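Local coordinates for protein putative phophotriesterase (PDB 3RHG) that binds two divalent metal ions, seen as zinc, in an active site of the phosphotriesterase family and probably hydrolyses ester bonds, at residues L21-L26 with V93-S98; E40-L45 with K59-C64; V77-N82 with W301-G306; N179-A184 with D212-E217. One frame throughout, in Å; residues are numbered along the deposited sequence.

Contact 1 is the most central of the four: it joins the first two strands of the parallel barrel, is wholly buried and binds zinc. Contact 3 touches it through Leu-26, which packs on Val-77 and Leu-81, and ties the helix between those two strands to the loop after the last strand. Contact 4 lies on the opposite side of the chain's centre from contact 3, where two outer helices share a leucine-rich inner face and an ion pair at the solvent-facing margin. Contact 2, between loop segments about 25 Å from the chain's centre, combines one short hydroxyl-carboxylate bond with apolar packing. Contacts 2 and 3 both reach the second subunit. Zinc ligation sets the central contact apart; in the outer three a carboxylate makes the polar link.

Contact 1 (L21-L26 with V93-S98); sequences LPHEHL and VDATGS. With ZN (zinc ion), chain B.
The metal-binding end of the barrel brings the end of the first strand and the loop that follows it (21-26) alongside the end of the second and its loop (93-98). The strands run parallel: Val-93 N donates to Leu-21 O (2.9 Å), Glu-24 N to Val-93 O (3.0 Å) and Ala-95 N to Glu-24 O (2.8 Å). From the C-terminal end of the first strand and the loop just after it, two histidines reach one zinc ion. His-23 binds it through NE2 at 2.1 Å, and His-25 through NE2 at 2.0 Å; Glu-166 and Asp-294 complete the protein ligands. The CB of Ala-95 sits over one face of the His-23 ring, 3.9 Å from its centroid, a CH-pi contact, while His-23 ND1 is held by Asn-197. His-25 is steered from across the contact. With CG beside its backbone N (chi1 -55°), its ring presents ND1 to Thr-96 OG1 at 2.8 Å, a nearly straight bond (167°) lying in the ring plane, which, with the zinc bond at NE2, fixes the ring's rotation. Thr-96 is a second-shell residue that orients a first-shell ligand. Next to it, Asp-94 OD1 uses its anti lone pair to accept from Leu-26 N at 2.8 Å, and OD2 takes Thr-96 N in an Asx turn. The His-Glu-His sequence at the end of the first strand is the HxH metal motif of the amidohydrolase (beta/alpha)8-barrel.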
loop_
_atom_site.group_PDB
_atom_site.type_symbol
_atom_site.label_atom_id
_atom_site.label_comp_id
_atom_site.label_asym_id
_atom_site.label_seq_id
_atom_site.Cartn_x
_atom_site.Cartn_y
_atom_site.Cartn_z
ATOM N N LEU A 21 -14.964 12.479 -11.476
ATOM C CA LEU A 21 -13.695 11.733 -11.601
ATOM C C LEU A 21 -13.338 11.707 -13.083
ATOM O O LEU A 21 -14.034 11.076 -13.888
ATOM C CB LEU A 21 -13.863 10.313 -11.088
ATOM C CG LEU A 21 -14.136 10.165 -9.586
ATOM C CD1 LEU A 21 -14.466 8.676 -9.246
ATOM C CD2 LEU A 21 -12.927 10.663 -8.810
ATOM N N PRO A 22 -12.261 12.403 -13.451
ATOM C CA PRO A 22 -11.932 12.619 -14.877
ATOM C C PRO A 22 -11.151 11.509 -15.562
ATOM O O PRO A 22 -10.930 11.587 -16.783
ATOM C CB PRO A 22 -11.101 13.919 -14.849
ATOM C CG PRO A 22 -10.396 13.840 -13.504
ATOM C CD PRO A 22 -11.427 13.221 -12.554
ATOM N N HIS A 23 -10.687 10.512 -14.816
ATOM C CA HIS A 23 -9.923 9.450 -15.498
ATOM C C HIS A 23 -10.100 8.107 -14.794
ATOM O O HIS A 23 -9.413 7.828 -13.801
ATOM C CB HIS A 23 -8.420 9.777 -15.604
ATOM C CG HIS A 23 -7.636 8.761 -16.402
ATOM N ND1 HIS A 23 -7.031 9.052 -17.610
ATOM C CD2 HIS A 23 -7.373 7.451 -16.158
ATOM C CE1 HIS A 23 -6.422 7.970 -18.073
ATOM N NE2 HIS A 23 -6.616 6.979 -17.214
ATOM N N GLU A 24 -11.016 7.289 -15.312
ATOM C CA GLU A 24 -11.310 5.973 -14.730
ATOM C C GLU A 24 -11.537 5.003 -15.875
ATOM O O GLU A 24 -11.652 5.427 -17.022
ATOM C CB GLU A 24 -12.588 6.055 -13.854
ATOM C CG GLU A 24 -12.516 7.101 -12.766
ATOM C CD GLU A 24 -11.472 6.787 -11.725
ATOM O OE1 GLU A 24 -11.012 5.610 -11.619
ATOM O OE2 GLU A 24 -11.093 7.728 -11.002
ATOM N N HIS A 25 -11.602 3.712 -15.569
ATOM C CA HIS A 25 -12.079 2.742 -16.548
ATOM C C HIS A 25 -13.204 1.946 -15.951
ATOM O O HIS A 25 -12.997 1.234 -14.983
ATOM C CB HIS A 25 -10.943 1.842 -17.059
ATOM C CG HIS A 25 -9.810 2.640 -17.620
ATOM N ND1 HIS A 25 -9.772 3.044 -18.935
ATOM C CD2 HIS A 25 -8.732 3.204 -17.019
ATOM C CE1 HIS A 25 -8.693 3.779 -19.140
ATOM N NE2 HIS A 25 -8.038 3.886 -17.995
ATOM N N LEU A 26 -14.407 2.123 -16.491
ATOM C CA LEU A 26 -15.546 1.309 -16.059
ATOM C C LEU A 26 -15.519 -0.058 -16.728
ATOM O O LEU A 26 -15.658 -1.072 -16.048
ATOM C CB LEU A 26 -16.884 2.002 -16.341
ATOM C CG LEU A 26 -17.246 3.084 -15.310
ATOM C CD1 LEU A 26 -16.174 4.185 -15.301
ATOM C CD2 LEU A 26 -18.650 3.664 -15.564
ATOM N N VAL A 93 -15.691 9.773 -15.878
ATOM C CA VAL A 93 -15.200 9.638 -17.253
ATOM C C VAL A 93 -14.522 8.291 -17.429
ATOM O O VAL A 93 -13.596 7.963 -16.696
ATOM C CB VAL A 93 -14.162 10.740 -17.607
ATOM C CG1 VAL A 93 -13.638 10.587 -19.051
ATOM C CG2 VAL A 93 -14.760 12.127 -17.418
ATOM N N ASP A 94 -15.008 7.519 -18.394
ATOM C CA ASP A 94 -14.345 6.281 -18.781
ATOM C C ASP A 94 -13.346 6.634 -19.883
ATOM O O ASP A 94 -13.758 7.057 -20.968
ATOM C CB ASP A 94 -15.368 5.280 -19.311
ATOM C CG ASP A 94 -14.721 4.024 -19.855
ATOM O OD1 ASP A 94 -14.466 3.103 -19.074
ATOM O OD2 ASP A 94 -14.499 3.950 -21.081
ATOM N N ALA A 95 -12.055 6.471 -19.595
ATOM C CA ALA A 95 -10.968 6.867 -20.499
ATOM C C ALA A 95 -10.535 5.718 -21.418
ATOM O O ALA A 95 -9.453 5.767 -22.019
ATOM C CB ALA A 95 -9.774 7.402 -19.698
ATOM N N THR A 96 -11.398 4.709 -21.561
ATOM C CA THR A 96 -11.114 3.580 -22.441
ATOM C C THR A 96 -11.496 3.987 -23.860
ATOM O O THR A 96 -12.644 3.801 -24.279
ATOM C CB THR A 96 -11.921 2.331 -22.007
ATOM O OG1 THR A 96 -11.836 2.178 -20.578
ATOM C CG2 THR A 96 -11.370 1.059 -22.686
ATOM N N GLY A 97 -10.543 4.568 -24.596
ATOM C CA GLY A 97 -10.884 5.307 -25.813
ATOM C C GLY A 97 -10.920 4.470 -27.078
ATOM O O GLY A 97 -11.231 4.987 -28.157
ATOM N N SER A 98 -10.580 3.183 -26.958
ATOM C CA SER A 98 -10.342 2.362 -28.137
ATOM C C SER A 98 -10.859 0.951 -27.948
ATOM O O SER A 98 -10.884 0.426 -26.831
ATOM C CB SER A 98 -8.832 2.277 -28.398
ATOM O OG SER A 98 -8.588 1.470 -29.539
HETATM ZN ZN ZN B . -6.404 4.986 -17.680
#

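Contact 2 (E40-L45 with K59-C64); sequences EFSHVL and KYDPYC
Ser-42 and Asp-61 supply the one hydrogen bond between the two loop segments, 40-45 and 59-64. Ser-42 OG donates to Asp-61 OD2 at 2.6 Å, a short bond made on the anti lone pair of that oxygen, away from OD1. The serine hydroxyl lies anti to its own carbonyl carbon (chi1 -51°), which carries it across to the carboxylate. Neither oxygen serves this bond alone: Phe-38 N also bonds to OD2, and Tyr-39 N to the hydroxyl, so the polar pair is pinned to the backbone just ahead of 40-45.

The apolar contacts lie beside this bond. The edge of the Phe-41 ring meets Tyr-60, with CZ 3.9 Å from the tyrosine CB. Phe-41 also packs on Asn-314 of the second subunit, and Tyr-60 on Val-270 of that subunit. Phe-41 also meets the ring of Tyr-39, their planes almost parallel. Leu-45 takes part through CB, 3.9 Å from Cys-64 SG, and its CD1 lies 4.1 Å from Asp-61 O. The sulfur, placed between its backbone N and carbonyl carbon (chi1 77°), is thereby turned toward segment 40-45, where it also lies 3.8 Å from Ser-42 O.

Tyr-63, further along, belongs to the benzoic acid pocket, but the side chain of Asp-61 is about 12 Å from the benzoic acid. Two donors on one buried carboxylate oxygen would probably stabilise Asp-61 in its ionised form; the serine bond links the two segments, while Phe-38 N ties Asp-61 to the chain just before 40-45, beside the subunit interface.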
loop_
_atom_site.group_PDB
_atom_site.type_symbol
_atom_site.label_atom_id
_atom_site.label_comp_id
_atom_site.label_asym_id
_atom_site.label_seq_id
_atom_site.Cartn_x
_atom_site.Cartn_y
_atom_site.Cartn_z
ATOM N N GLU A 40 8.349 -16.276 -8.400
ATOM C CA GLU A 40 8.122 -17.650 -7.968
ATOM C C GLU A 40 6.723 -17.800 -7.384
ATOM O O GLU A 40 6.087 -18.841 -7.540
ATOM C CB GLU A 40 9.196 -18.084 -6.960
ATOM C CG GLU A 40 9.140 -19.573 -6.578
ATOM C CD GLU A 40 10.405 -20.058 -5.878
ATOM O OE1 GLU A 40 11.307 -19.227 -5.630
ATOM O OE2 GLU A 40 10.502 -21.273 -5.577
ATOM N N PHE A 41 6.234 -16.750 -6.728
ATOM C CA PHE A 41 4.929 -16.835 -6.072
ATOM C C PHE A 41 3.750 -16.608 -7.028
ATOM O O PHE A 41 2.622 -16.967 -6.708
ATOM C CB PHE A 41 4.841 -15.855 -4.894
ATOM C CG PHE A 41 4.841 -14.414 -5.310
ATOM C CD1 PHE A 41 3.685 -13.821 -5.800
ATOM C CD2 PHE A 41 6.007 -13.646 -5.235
ATOM C CE1 PHE A 41 3.681 -12.472 -6.166
ATOM C CE2 PHE A 41 6.009 -12.309 -5.644
ATOM C CZ PHE A 41 4.840 -11.731 -6.108
ATOM N N SER A 42 4.011 -16.029 -8.196
ATOM C CA SER A 42 2.939 -15.546 -9.080
ATOM C C SER A 42 2.084 -16.653 -9.687
ATOM O O SER A 42 0.922 -16.435 -10.026
ATOM C CB SER A 42 3.518 -14.725 -10.237
ATOM O OG SER A 42 4.404 -13.727 -9.795
ATOM N N HIS A 43 2.657 -17.838 -9.842
ATOM C CA HIS A 43 1.983 -18.925 -10.553
ATOM C C HIS A 43 0.604 -19.218 -9.983
ATOM O O HIS A 43 -0.338 -19.549 -10.726
ATOM C CB HIS A 43 2.832 -20.200 -10.528
ATOM C CG HIS A 43 2.881 -20.871 -9.189
ATOM N ND1 HIS A 43 3.768 -20.502 -8.201
ATOM C CD2 HIS A 43 2.152 -21.891 -8.676
ATOM C CE1 HIS A 43 3.586 -21.265 -7.139
ATOM N NE2 HIS A 43 2.611 -22.116 -7.400
ATOM N N VAL A 44 0.478 -19.102 -8.661
ATOM C CA VAL A 44 -0.792 -19.389 -7.992
ATOM C C VAL A 44 -1.881 -18.361 -8.309
ATOM O O VAL A 44 -3.067 -18.636 -8.118
ATOM C CB VAL A 44 -0.650 -19.519 -6.446
ATOM C CG1 VAL A 44 0.483 -20.475 -6.076
ATOM C CG2 VAL A 44 -0.466 -18.152 -5.791
ATOM N N LEU A 45 -1.476 -17.186 -8.792
ATOM C CA LEU A 45 -2.425 -16.097 -9.071
ATOM C C LEU A 45 -3.108 -16.256 -10.414
ATOM O O LEU A 45 -4.199 -15.725 -10.637
ATOM C CB LEU A 45 -1.712 -14.735 -9.070
ATOM C CG LEU A 45 -0.948 -14.340 -7.801
ATOM C CD1 LEU A 45 -0.175 -13.046 -8.034
ATOM C CD2 LEU A 45 -1.882 -14.210 -6.589
ATOM N N LYS A 59 -0.757 -7.204 -5.808
ATOM C CA LYS A 59 -0.090 -5.922 -5.606
ATOM C C LYS A 59 1.346 -5.904 -6.123
ATOM O O LYS A 59 1.965 -4.833 -6.179
ATOM C CB LYS A 59 -0.124 -5.502 -4.132
ATOM C CG LYS A 59 -1.445 -4.871 -3.715
ATOM C CD LYS A 59 -1.396 -4.354 -2.281
ATOM C CE LYS A 59 -2.757 -3.816 -1.853
ATOM N NZ LYS A 59 -3.292 -2.783 -2.788
ATOM N N TYR A 60 1.862 -7.078 -6.510
ATOM C CA TYR A 60 3.232 -7.213 -7.044
ATOM C C TYR A 60 3.279 -7.805 -8.453
ATOM O O TYR A 60 4.251 -7.618 -9.170
ATOM C CB TYR A 60 4.188 -7.920 -6.033
ATOM C CG TYR A 60 4.296 -7.027 -4.841
ATOM C CD1 TYR A 60 5.190 -5.946 -4.832
ATOM C CD2 TYR A 60 3.388 -7.135 -3.798
ATOM C CE1 TYR A 60 5.218 -5.050 -3.769
ATOM C CE2 TYR A 60 3.409 -6.236 -2.739
ATOM C CZ TYR A 60 4.315 -5.201 -2.735
ATOM O OH TYR A 60 4.300 -4.299 -1.695
ATOM N N ASP A 61 2.212 -8.499 -8.854
ATOM C CA ASP A 61 2.153 -9.071 -10.194
ATOM C C ASP A 61 0.710 -9.041 -10.680
ATOM O O ASP A 61 0.048 -10.076 -10.801
ATOM C CB ASP A 61 2.735 -10.486 -10.175
ATOM C CG ASP A 61 3.113 -10.981 -11.562
ATOM O OD1 ASP A 61 2.759 -10.306 -12.553
ATOM O OD2 ASP A 61 3.750 -12.057 -11.653
ATOM N N PRO A 62 0.192 -7.826 -10.924
ATOM C CA PRO A 62 -1.214 -7.689 -11.296
ATOM C C PRO A 62 -1.559 -8.316 -12.651
ATOM O O PRO A 62 -2.677 -8.818 -12.839
ATOM C CB PRO A 62 -1.406 -6.163 -11.377
ATOM C CG PRO A 62 0.000 -5.608 -11.617
ATOM C CD PRO A 62 0.868 -6.517 -10.789
ATOM N N TYR A 63 -0.610 -8.282 -13.583
ATOM C CA TYR A 63 -0.903 -8.585 -14.985
ATOM C C TYR A 63 -0.862 -10.069 -15.330
ATOM O O TYR A 63 -1.199 -10.447 -16.456
ATOM C CB TYR A 63 0.073 -7.838 -15.901
ATOM C CG TYR A 63 -0.006 -6.321 -15.827
ATOM C CD1 TYR A 63 -1.201 -5.667 -15.530
ATOM C CD2 TYR A 63 1.120 -5.541 -16.074
ATOM C CE1 TYR A 63 -1.268 -4.277 -15.484
ATOM C CE2 TYR A 63 1.067 -4.143 -16.031
ATOM C CZ TYR A 63 -0.123 -3.515 -15.732
ATOM O OH TYR A 63 -0.151 -2.135 -15.684
ATOM N N CYS A 64 -0.463 -10.915 -14.383
ATOM C CA CYS A 64 -0.384 -12.364 -14.649
ATOM C C CYS A 64 -1.716 -13.064 -14.371
ATOM O O CYS A 64 -1.898 -14.233 -14.705
ATOM C CB CYS A 64 0.714 -13.026 -13.812
ATOM S SG CYS A 64 0.261 -13.283 -12.062
#

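Contact 3 (V77-N82 with W301-G306); sequences VIFELN and WAKNGG
Helix 74-86 passes the short 3-10 turn 302-304 with Glu-80 and Trp-301 nearest, their CA atoms 6.6 Å apart. Glu-80 carries the contact. Its chain is bent at chi2 (-70°), which folds the carboxylate over to the start of the turn, where each oxygen takes one of two successive backbone N-H groups: OE1 accepts from Ala-302 N at 2.8 Å and OE2 from Lys-303 N at 2.9 Å. Both donors approach from out of the carboxylate plane, that of Lys-303 on the syn side. The buried acid is thus satisfied by the main chain rather than by the lysine amine, since Lys-303 NZ stays 5.5 Å from Glu-80 OE2. The methylene next to the carboxylate also takes part: Glu-80 CG lies over the face of the five-membered ring of Trp-301, 3.9 Å from its centroid, a CH-pi contact, with the carboxylate and ring planes only 20° apart. At the margin Phe-79 CD2 lies 4.0 Å from Lys-303 CD, and Val-77 CG2 comes within 4.4 Å of Trp-301 CZ2. Lys-303 also packs on Asp-53 of the second subunit. Within the turn, Trp-301 O is gripped from opposite faces of its plane by Asn-304 N and Gly-306 N. In the (beta/alpha)8-barrel this joins the helix between the first two strands to the loop after the eighth, so the contact spans the seam where the barrel closes.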
loop_
_atom_site.group_PDB
_atom_site.type_symbol
_atom_site.label_atom_id
_atom_site.label_comp_id
_atom_site.label_asym_id
_atom_site.label_seq_id
_atom_site.Cartn_x
_atom_site.Cartn_y
_atom_site.Cartn_z
ATOM N N VAL A 77 -19.406 -3.357 -11.582
ATOM C CA VAL A 77 -19.204 -1.922 -11.835
ATOM C C VAL A 77 -20.256 -1.043 -11.125
ATOM O O VAL A 77 -19.920 -0.041 -10.484
ATOM C CB VAL A 77 -19.140 -1.637 -13.361
ATOM C CG1 VAL A 77 -19.054 -0.124 -13.638
ATOM C CG2 VAL A 77 -17.943 -2.370 -13.987
ATOM N N ILE A 78 -21.527 -1.427 -11.222
ATOM C CA ILE A 78 -22.590 -0.673 -10.559
ATOM C C ILE A 78 -22.402 -0.704 -9.042
ATOM O O ILE A 78 -22.560 0.317 -8.369
ATOM C CB ILE A 78 -23.980 -1.192 -10.952
ATOM C CG1 ILE A 78 -24.289 -0.771 -12.391
ATOM C CG2 ILE A 78 -25.041 -0.672 -9.988
ATOM C CD1 ILE A 78 -25.549 -1.373 -12.956
ATOM N N PHE A 79 -22.053 -1.869 -8.493
ATOM C CA PHE A 79 -21.815 -1.963 -7.069
ATOM C C PHE A 79 -20.714 -0.982 -6.641
ATOM O O PHE A 79 -20.839 -0.273 -5.650
ATOM C CB PHE A 79 -21.433 -3.397 -6.695
ATOM C CG PHE A 79 -21.300 -3.616 -5.225
ATOM C CD1 PHE A 79 -22.429 -3.826 -4.437
ATOM C CD2 PHE A 79 -20.053 -3.621 -4.621
ATOM C CE1 PHE A 79 -22.312 -4.033 -3.078
ATOM C CE2 PHE A 79 -19.933 -3.831 -3.248
ATOM C CZ PHE A 79 -21.063 -4.033 -2.482
ATOM N N GLU A 80 -19.636 -0.930 -7.409
ATOM C CA GLU A 80 -18.517 -0.054 -7.079
ATOM C C GLU A 80 -18.868 1.416 -7.267
ATOM O O GLU A 80 -18.441 2.276 -6.490
ATOM C CB GLU A 80 -17.307 -0.430 -7.921
ATOM C CG GLU A 80 -16.683 -1.744 -7.460
ATOM C CD GLU A 80 -16.002 -1.604 -6.107
ATOM O OE1 GLU A 80 -15.233 -0.624 -5.932
ATOM O OE2 GLU A 80 -16.223 -2.475 -5.226
ATOM N N LEU A 81 -19.667 1.704 -8.293
ATOM C CA LEU A 81 -20.073 3.070 -8.559
ATOM C C LEU A 81 -20.962 3.604 -7.446
ATOM O O LEU A 81 -20.983 4.804 -7.176
ATOM C CB LEU A 81 -20.821 3.146 -9.883
ATOM C CG LEU A 81 -19.963 3.168 -11.140
ATOM C CD1 LEU A 81 -20.860 3.025 -12.357
ATOM C CD2 LEU A 81 -19.122 4.472 -11.198
ATOM N N ASN A 82 -21.709 2.718 -6.800
ATOM C CA ASN A 82 -22.589 3.168 -5.734
ATOM C C ASN A 82 -21.813 3.798 -4.581
ATOM O O ASN A 82 -22.312 4.716 -3.921
ATOM C CB ASN A 82 -23.539 2.051 -5.283
ATOM C CG ASN A 82 -24.631 1.768 -6.314
ATOM O OD1 ASN A 82 -24.934 2.615 -7.158
ATOM N ND2 ASN A 82 -25.216 0.572 -6.256
ATOM N N TRP A 301 -11.033 -2.597 -7.176
ATOM C CA TRP A 301 -12.370 -2.434 -6.622
ATOM C C TRP A 301 -12.344 -2.559 -5.098
ATOM O O TRP A 301 -11.633 -3.421 -4.559
ATOM C CB TRP A 301 -13.276 -3.530 -7.179
ATOM C CG TRP A 301 -13.601 -3.379 -8.623
ATOM C CD1 TRP A 301 -13.538 -2.234 -9.384
ATOM C CD2 TRP A 301 -14.121 -4.399 -9.473
ATOM N NE1 TRP A 301 -13.972 -2.499 -10.664
ATOM C CE2 TRP A 301 -14.324 -3.825 -10.747
ATOM C CE3 TRP A 301 -14.399 -5.758 -9.288
ATOM C CZ2 TRP A 301 -14.812 -4.565 -11.832
ATOM C CZ3 TRP A 301 -14.896 -6.483 -10.353
ATOM C CH2 TRP A 301 -15.099 -5.887 -11.611
ATOM N N ALA A 302 -13.108 -1.709 -4.405
ATOM C CA ALA A 302 -13.206 -1.789 -2.941
ATOM C C ALA A 302 -13.705 -3.148 -2.429
ATOM O O ALA A 302 -13.254 -3.622 -1.378
ATOM C CB ALA A 302 -14.079 -0.658 -2.393
ATOM N N LYS A 303 -14.626 -3.779 -3.160
ATOM C CA LYS A 303 -15.146 -5.094 -2.765
ATOM C C LYS A 303 -14.032 -6.152 -2.714
ATOM O O LYS A 303 -14.157 -7.204 -2.067
ATOM C CB LYS A 303 -16.277 -5.533 -3.715
ATOM C CG LYS A 303 -15.830 -5.772 -5.159
ATOM C CD LYS A 303 -16.992 -5.683 -6.149
ATOM C CE LYS A 303 -17.656 -7.029 -6.341
ATOM N NZ LYS A 303 -18.069 -7.626 -5.044
ATOM N N ASN A 304 -12.944 -5.873 -3.415
ATOM C CA ASN A 304 -11.790 -6.771 -3.404
ATOM C C ASN A 304 -10.674 -6.319 -2.474
ATOM O O ASN A 304 -9.610 -6.931 -2.450
ATOM C CB ASN A 304 -11.264 -7.009 -4.820
ATOM C CG ASN A 304 -12.230 -7.829 -5.659
ATOM O OD1 ASN A 304 -12.893 -8.738 -5.147
ATOM N ND2 ASN A 304 -12.352 -7.486 -6.940
ATOM N N GLY A 305 -10.931 -5.261 -1.693
ATOM C CA GLY A 305 -9.921 -4.713 -0.783
ATOM C C GLY A 305 -9.051 -3.626 -1.395
ATOM O O GLY A 305 -8.083 -3.160 -0.770
ATOM N N GLY A 306 -9.392 -3.201 -2.608
ATOM C CA GLY A 306 -8.737 -2.054 -3.234
ATOM C C GLY A 306 -9.394 -0.800 -2.745
ATOM O O GLY A 306 -10.190 -0.860 -1.810
#

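Contact 4 (N179-A184 with D212-E217); sequences NSLRAA and DILLTE
Two neighbouring helices on the outside of the barrel, 175-188 and 207-217, pack here through Leu-181, Ile-213 and Leu-214, with an ion pair at the solvent-facing margin. They flank strand 195-199, and the short segments cross at -43° with axes 9.7 Å apart. The apolar packing is close: Leu-181 CG meets Leu-214 CD2 at 3.7 Å, the two side chains lying at about a right angle, while Leu-181 CD2 lies 4.0 Å from Ile-213 CG2. Leu-181 and Leu-214 both rest on Ile-198 of that strand, beneath the helices. Farther out, Arg-182 runs over Ile-213, its CG 3.9 Å from Ile-213 CG2, and a face of the guanidinium group lies against the isoleucine. The extended chain then reaches Glu-217 side-on: Arg-182 NE donates to Glu-217 OE2 and NH2 to OE1, each at 2.9 Å, with the guanidinium and carboxylate planes turned 45° apart. Arg-182 NH1 additionally reaches Asn-179 OD1 at 3.2 Å on its own helix. Glu-217 sits at the end of a wider pi-type turn, its N bonded to Asp-212 O at 3.0 Å. The two-point salt bridge, helped by the longer bond to Asn-179, would hold the guanidinium with a face against Ile-213, closing the outer margin of an apolar helix pair.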
loop_
_atom_site.group_PDB
_atom_site.type_symbol
_atom_site.label_atom_id
_atom_site.label_comp_id
_atom_site.label_asym_id
_atom_site.label_seq_id
_atom_site.Cartn_x
_atom_site.Cartn_y
_atom_site.Cartn_z
ATOM N N ASN A 179 2.011 10.206 -34.534
ATOM C CA ASN A 179 0.940 10.510 -35.471
ATOM C C ASN A 179 -0.474 10.430 -34.873
ATOM O O ASN A 179 -1.353 11.242 -35.204
ATOM C CB ASN A 179 1.132 9.681 -36.710
ATOM C CG ASN A 179 2.265 10.240 -37.573
ATOM O OD1 ASN A 179 2.634 11.440 -37.451
ATOM N ND2 ASN A 179 2.822 9.408 -38.427
ATOM N N SER A 180 -0.669 9.484 -33.961
ATOM C CA SER A 180 -1.899 9.373 -33.193
ATOM C C SER A 180 -2.115 10.679 -32.391
ATOM O O SER A 180 -3.222 11.225 -32.343
ATOM C CB SER A 180 -1.801 8.155 -32.269
ATOM O OG SER A 180 -2.827 8.144 -31.289
ATOM N N LEU A 181 -1.049 11.197 -31.792
ATOM C CA LEU A 181 -1.131 12.463 -31.071
ATOM C C LEU A 181 -1.539 13.619 -32.005
ATOM O O LEU A 181 -2.396 14.451 -31.657
ATOM C CB LEU A 181 0.204 12.728 -30.377
ATOM C CG LEU A 181 0.274 13.781 -29.310
ATOM C CD1 LEU A 181 -0.631 13.390 -28.120
ATOM C CD2 LEU A 181 1.749 13.949 -28.880
ATOM N N ARG A 182 -0.928 13.693 -33.179
ATOM C CA ARG A 182 -1.315 14.722 -34.144
ATOM C C ARG A 182 -2.779 14.592 -34.563
ATOM O O ARG A 182 -3.480 15.610 -34.712
ATOM C CB ARG A 182 -0.414 14.695 -35.368
ATOM C CG ARG A 182 1.023 15.094 -35.046
ATOM C CD ARG A 182 1.888 15.092 -36.312
ATOM N NE ARG A 182 3.176 15.676 -35.999
ATOM C CZ ARG A 182 4.262 14.984 -35.690
ATOM N NH1 ARG A 182 4.245 13.640 -35.700
ATOM N NH2 ARG A 182 5.370 15.643 -35.379
ATOM N N ALA A 183 -3.237 13.358 -34.806
ATOM C CA ALA A 183 -4.645 13.149 -35.149
ATOM C C ALA A 183 -5.584 13.627 -34.047
ATOM O O ALA A 183 -6.623 14.236 -34.326
ATOM C CB ALA A 183 -4.922 11.659 -35.478
ATOM N N ALA A 184 -5.225 13.338 -32.802
ATOM C CA ALA A 184 -6.037 13.768 -31.681
ATOM C C ALA A 184 -6.107 15.299 -31.650
ATOM O O ALA A 184 -7.163 15.869 -31.362
ATOM C CB ALA A 184 -5.458 13.220 -30.352
ATOM N N ASP A 212 5.549 19.904 -27.227
ATOM C CA ASP A 212 6.078 20.536 -28.438
ATOM C C ASP A 212 5.208 20.147 -29.640
ATOM O O ASP A 212 4.994 20.955 -30.532
ATOM C CB ASP A 212 7.533 20.158 -28.698
ATOM C CG ASP A 212 8.494 20.824 -27.748
ATOM O OD1 ASP A 212 8.092 21.738 -26.990
ATOM O OD2 ASP A 212 9.669 20.441 -27.751
ATOM N N ILE A 213 4.711 18.908 -29.665
ATOM C CA ILE A 213 3.799 18.525 -30.735
ATOM C C ILE A 213 2.418 19.171 -30.572
ATOM O O ILE A 213 1.927 19.813 -31.496
ATOM C CB ILE A 213 3.693 16.979 -30.878
ATOM C CG1 ILE A 213 5.043 16.381 -31.350
ATOM C CG2 ILE A 213 2.528 16.601 -31.801
ATOM C CD1 ILE A 213 5.133 14.863 -31.135
ATOM N N LEU A 214 1.800 19.017 -29.391
ATOM C CA LEU A 214 0.422 19.470 -29.220
ATOM C C LEU A 214 0.301 20.976 -29.252
ATOM O O LEU A 214 -0.635 21.503 -29.848
ATOM C CB LEU A 214 -0.182 18.958 -27.903
ATOM C CG LEU A 214 -0.413 17.449 -27.859
ATOM C CD1 LEU A 214 -0.873 17.024 -26.446
ATOM C CD2 LEU A 214 -1.454 17.058 -28.931
ATOM N N LEU A 215 1.225 21.663 -28.581
ATOM C CA LEU A 215 1.089 23.107 -28.412
ATOM C C LEU A 215 1.831 23.882 -29.500
ATOM O O LEU A 215 1.246 24.730 -30.160
ATOM C CB LEU A 215 1.544 23.553 -27.016
ATOM C CG LEU A 215 0.937 22.767 -25.848
ATOM C CD1 LEU A 215 1.425 23.331 -24.497
ATOM C CD2 LEU A 215 -0.599 22.820 -25.935
ATOM N N THR A 216 3.123 23.602 -29.676
ATOM C CA THR A 216 3.946 24.381 -30.587
ATOM C C THR A 216 3.589 24.070 -32.035
ATOM O O THR A 216 3.347 24.979 -32.831
ATOM C CB THR A 216 5.452 24.138 -30.323
ATOM O OG1 THR A 216 5.717 24.309 -28.920
ATOM C CG2 THR A 216 6.313 25.126 -31.105
ATOM N N GLU A 217 3.530 22.785 -32.368
ATOM C CA GLU A 217 3.277 22.369 -33.743
ATOM C C GLU A 217 1.789 22.431 -34.118
ATOM O O GLU A 217 1.421 23.051 -35.136
ATOM C CB GLU A 217 3.839 20.954 -33.997
ATOM C CG GLU A 217 3.577 20.455 -35.413
ATOM C CD GLU A 217 3.994 19.011 -35.636
ATOM O OE1 GLU A 217 4.743 18.447 -34.802
ATOM O OE2 GLU A 217 3.568 18.430 -36.658
#